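Local coordinates for protein phospholethanolamine N-methyltransferase 2 (Haemonchus contortus, PDB 4KRI) that probably transfers methyl groups from S-adenosylmethionine to phosphomonomethylethanolamine in the later steps of nematode phosphocholine synthesis, at residues G250-S254 with T255-A259. Sequence-based numbering, arbitrary orientation.
With SAH (S-adenosyl-L-homocysteine), chain D.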
loop_
_atom_site.group_PDB
_atom_site.type_symbol
_atom_site.label_atom_id
_atom_site.label_comp_id
_atom_site.label_asym_id
_atom_site.label_seq_id
_atom_site.Cartn_x
_atom_site.Cartn_y
_atom_site.Cartn_z
ATOM N N GLY A 250 3.443 6.332 3.768
ATOM C CA GLY A 250 2.230 6.042 3.030
ATOM C C GLY A 250 2.136 4.586 2.656
ATOM O O GLY A 250 3.128 3.998 2.219
ATOM N N VAL A 251 0.947 4.002 2.825
ATOM C CA VAL A 251 0.748 2.606 2.451
ATOM C C VAL A 251 -0.373 2.487 1.432
ATOM O O VAL A 251 -1.327 3.277 1.436
ATOM C CB VAL A 251 0.503 1.687 3.685
ATOM C CG1 VAL A 251 1.684 1.791 4.656
ATOM C CG2 VAL A 251 -0.809 2.022 4.393
ATOM N N ASP A 252 -0.240 1.524 0.522
ATOM C CA ASP A 252 -1.305 1.253 -0.428
ATOM C C ASP A 252 -1.242 -0.202 -0.825
ATOM O O ASP A 252 -0.162 -0.783 -0.862
ATOM C CB ASP A 252 -1.154 2.117 -1.678
ATOM C CG ASP A 252 -2.463 2.320 -2.379
ATOM O OD1 ASP A 252 -3.038 3.430 -2.284
ATOM O OD2 ASP A 252 -2.953 1.346 -2.994
ATOM N N LEU A 253 -2.397 -0.790 -1.122
ATOM C CA LEU A 253 -2.424 -2.191 -1.497
ATOM C C LEU A 253 -2.113 -2.344 -2.976
ATOM O O LEU A 253 -1.638 -3.394 -3.415
ATOM C CB LEU A 253 -3.798 -2.791 -1.165
ATOM C CG LEU A 253 -3.915 -4.308 -1.348
ATOM C CD1 LEU A 253 -2.733 -5.037 -0.721
ATOM C CD2 LEU A 253 -5.205 -4.804 -0.741
ATOM N N SER A 254 -2.364 -1.292 -3.750
ATOM C CA SER A 254 -2.160 -1.378 -5.191
ATOM C C SER A 254 -0.720 -1.109 -5.609
ATOM O O SER A 254 -0.204 -0.016 -5.378
ATOM C CB SER A 254 -3.089 -0.400 -5.907
ATOM O OG SER A 254 -2.713 -0.266 -7.274
ATOM N N THR A 255 -0.069 -2.093 -6.237
ATOM C CA THR A 255 1.275 -1.887 -6.763
ATOM C C THR A 255 1.273 -0.935 -7.950
ATOM O O THR A 255 2.258 -0.231 -8.170
ATOM C CB THR A 255 1.963 -3.197 -7.183
ATOM O OG1 THR A 255 1.025 -4.028 -7.876
ATOM C CG2 THR A 255 2.505 -3.925 -5.958
ATOM N N ASN A 256 0.194 -0.921 -8.727
ATOM C CA ASN A 256 0.062 0.065 -9.799
ATOM C C ASN A 256 0.140 1.503 -9.277
ATOM O O ASN A 256 0.841 2.341 -9.851
ATOM C CB ASN A 256 -1.238 -0.114 -10.580
ATOM C CG ASN A 256 -1.196 -1.282 -11.530
ATOM O OD1 ASN A 256 -0.128 -1.789 -11.860
ATOM N ND2 ASN A 256 -2.372 -1.699 -12.006
ATOM N N MET A 257 -0.574 1.771 -8.187
ATOM C CA MET A 257 -0.567 3.081 -7.548
ATOM C C MET A 257 0.805 3.411 -6.984
ATOM O O MET A 257 1.371 4.477 -7.254
ATOM C CB MET A 257 -1.578 3.111 -6.390
ATOM C CG MET A 257 -3.012 3.158 -6.810
ATOM S SD MET A 257 -3.387 4.777 -7.501
ATOM C CE MET A 257 -5.135 4.855 -7.247
ATOM N N LEU A 258 1.349 2.498 -6.188
ATOM C CA LEU A 258 2.574 2.816 -5.478
ATOM C C LEU A 258 3.778 2.877 -6.415
ATOM O O LEU A 258 4.736 3.602 -6.150
ATOM C CB LEU A 258 2.807 1.839 -4.324
ATOM C CG LEU A 258 3.431 2.556 -3.124
ATOM C CD1 LEU A 258 2.418 3.502 -2.515
ATOM C CD2 LEU A 258 3.962 1.585 -2.085
ATOM N N ALA A 259 3.729 2.145 -7.530
ATOM C CA ALA A 259 4.798 2.255 -8.518
ATOM C C ALA A 259 4.986 3.713 -8.939
ATOM O O ALA A 259 6.126 4.175 -9.123
ATOM C CB ALA A 259 4.485 1.396 -9.733
HETATM N N SAH D . -5.278 9.084 -0.831
HETATM C CA SAH D . -4.922 9.208 -2.269
HETATM C CB SAH D . -5.447 7.948 -3.062
HETATM C CG SAH D . -6.956 7.775 -3.195
HETATM S SD SAH D . -7.406 6.254 -4.089
HETATM C C SAH D . -5.355 10.506 -2.826
HETATM O O SAH D . -5.855 11.353 -2.100
HETATM O OXT SAH D . -5.004 10.812 -3.954
HETATM C "C5'" SAH D . -7.680 4.957 -2.868
HETATM C "C4'" SAH D . -6.551 4.139 -2.583
HETATM O "O4'" SAH D . -6.863 3.303 -1.437
HETATM C "C3'" SAH D . -6.295 3.195 -3.695
HETATM O "O3'" SAH D . -4.994 3.427 -4.189
HETATM C "C2'" SAH D . -6.391 1.857 -3.112
HETATM O "O2'" SAH D . -5.445 0.958 -3.645
HETATM C "C1'" SAH D . -6.168 2.118 -1.659
HETATM N N9 SAH D . -6.650 0.999 -0.777
HETATM C C8 SAH D . -7.887 0.451 -0.756
HETATM N N7 SAH D . -7.921 -0.464 0.218
HETATM C C5 SAH D . -6.719 -0.489 0.831
HETATM C C6 SAH D . -6.201 -1.239 1.895
HETATM N N6 SAH D . -6.958 -2.190 2.542
HETATM N N1 SAH D . -4.923 -1.006 2.266
HETATM C C2 SAH D . -4.169 -0.089 1.650
HETATM N N3 SAH D . -4.641 0.652 0.631
HETATM C C4 SAH D . -5.901 0.462 0.196
#
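S254 caps the helix that begins at T255: its OG, swung anti to the backbone N (chi1 168°), accepts the N-H of M257. The bond measures 3.1 Å from M257 N to S254 OG and is nearly straight at 165°. The same hydroxyl hydrogen-bonds D181 OD1 of helix 176-184, so a small side chain that can serve two partners suits the N-cap. The first helical turn closes as L258 N binds S254 O. Two residues earlier, at the end of strand 247-252, D252 makes an Asx turn, its OD2 taking the S254 N-H at 2.8 Å through the anti lone pair. That carboxylate also grips the ribose of S-adenosylhomocysteine: O2' donates to D252 OD2 at 2.6 Å and O3' to D252 OD1 at 2.7 Å, while G232 N of the glycine-rich loop holds OD1 as well. M257, its unbranched apolar chain bent at chi2 (-71°), brings CG and CE against O3' of the ribose, at 3.3 and 3.4 Å, while CG stays near S254 OG. On another side of D252, L258 CD1 packs against the CB methylene at 3.9 Å. An acidic residue at the end of the second strand, holding both ribose hydroxyls, is a hallmark of Rossmann-like class I methyltransferases. With two backbone N-H groups and two hydroxyls donating to it, the buried D252 is probably stabilised as an anion and fixed in rotation.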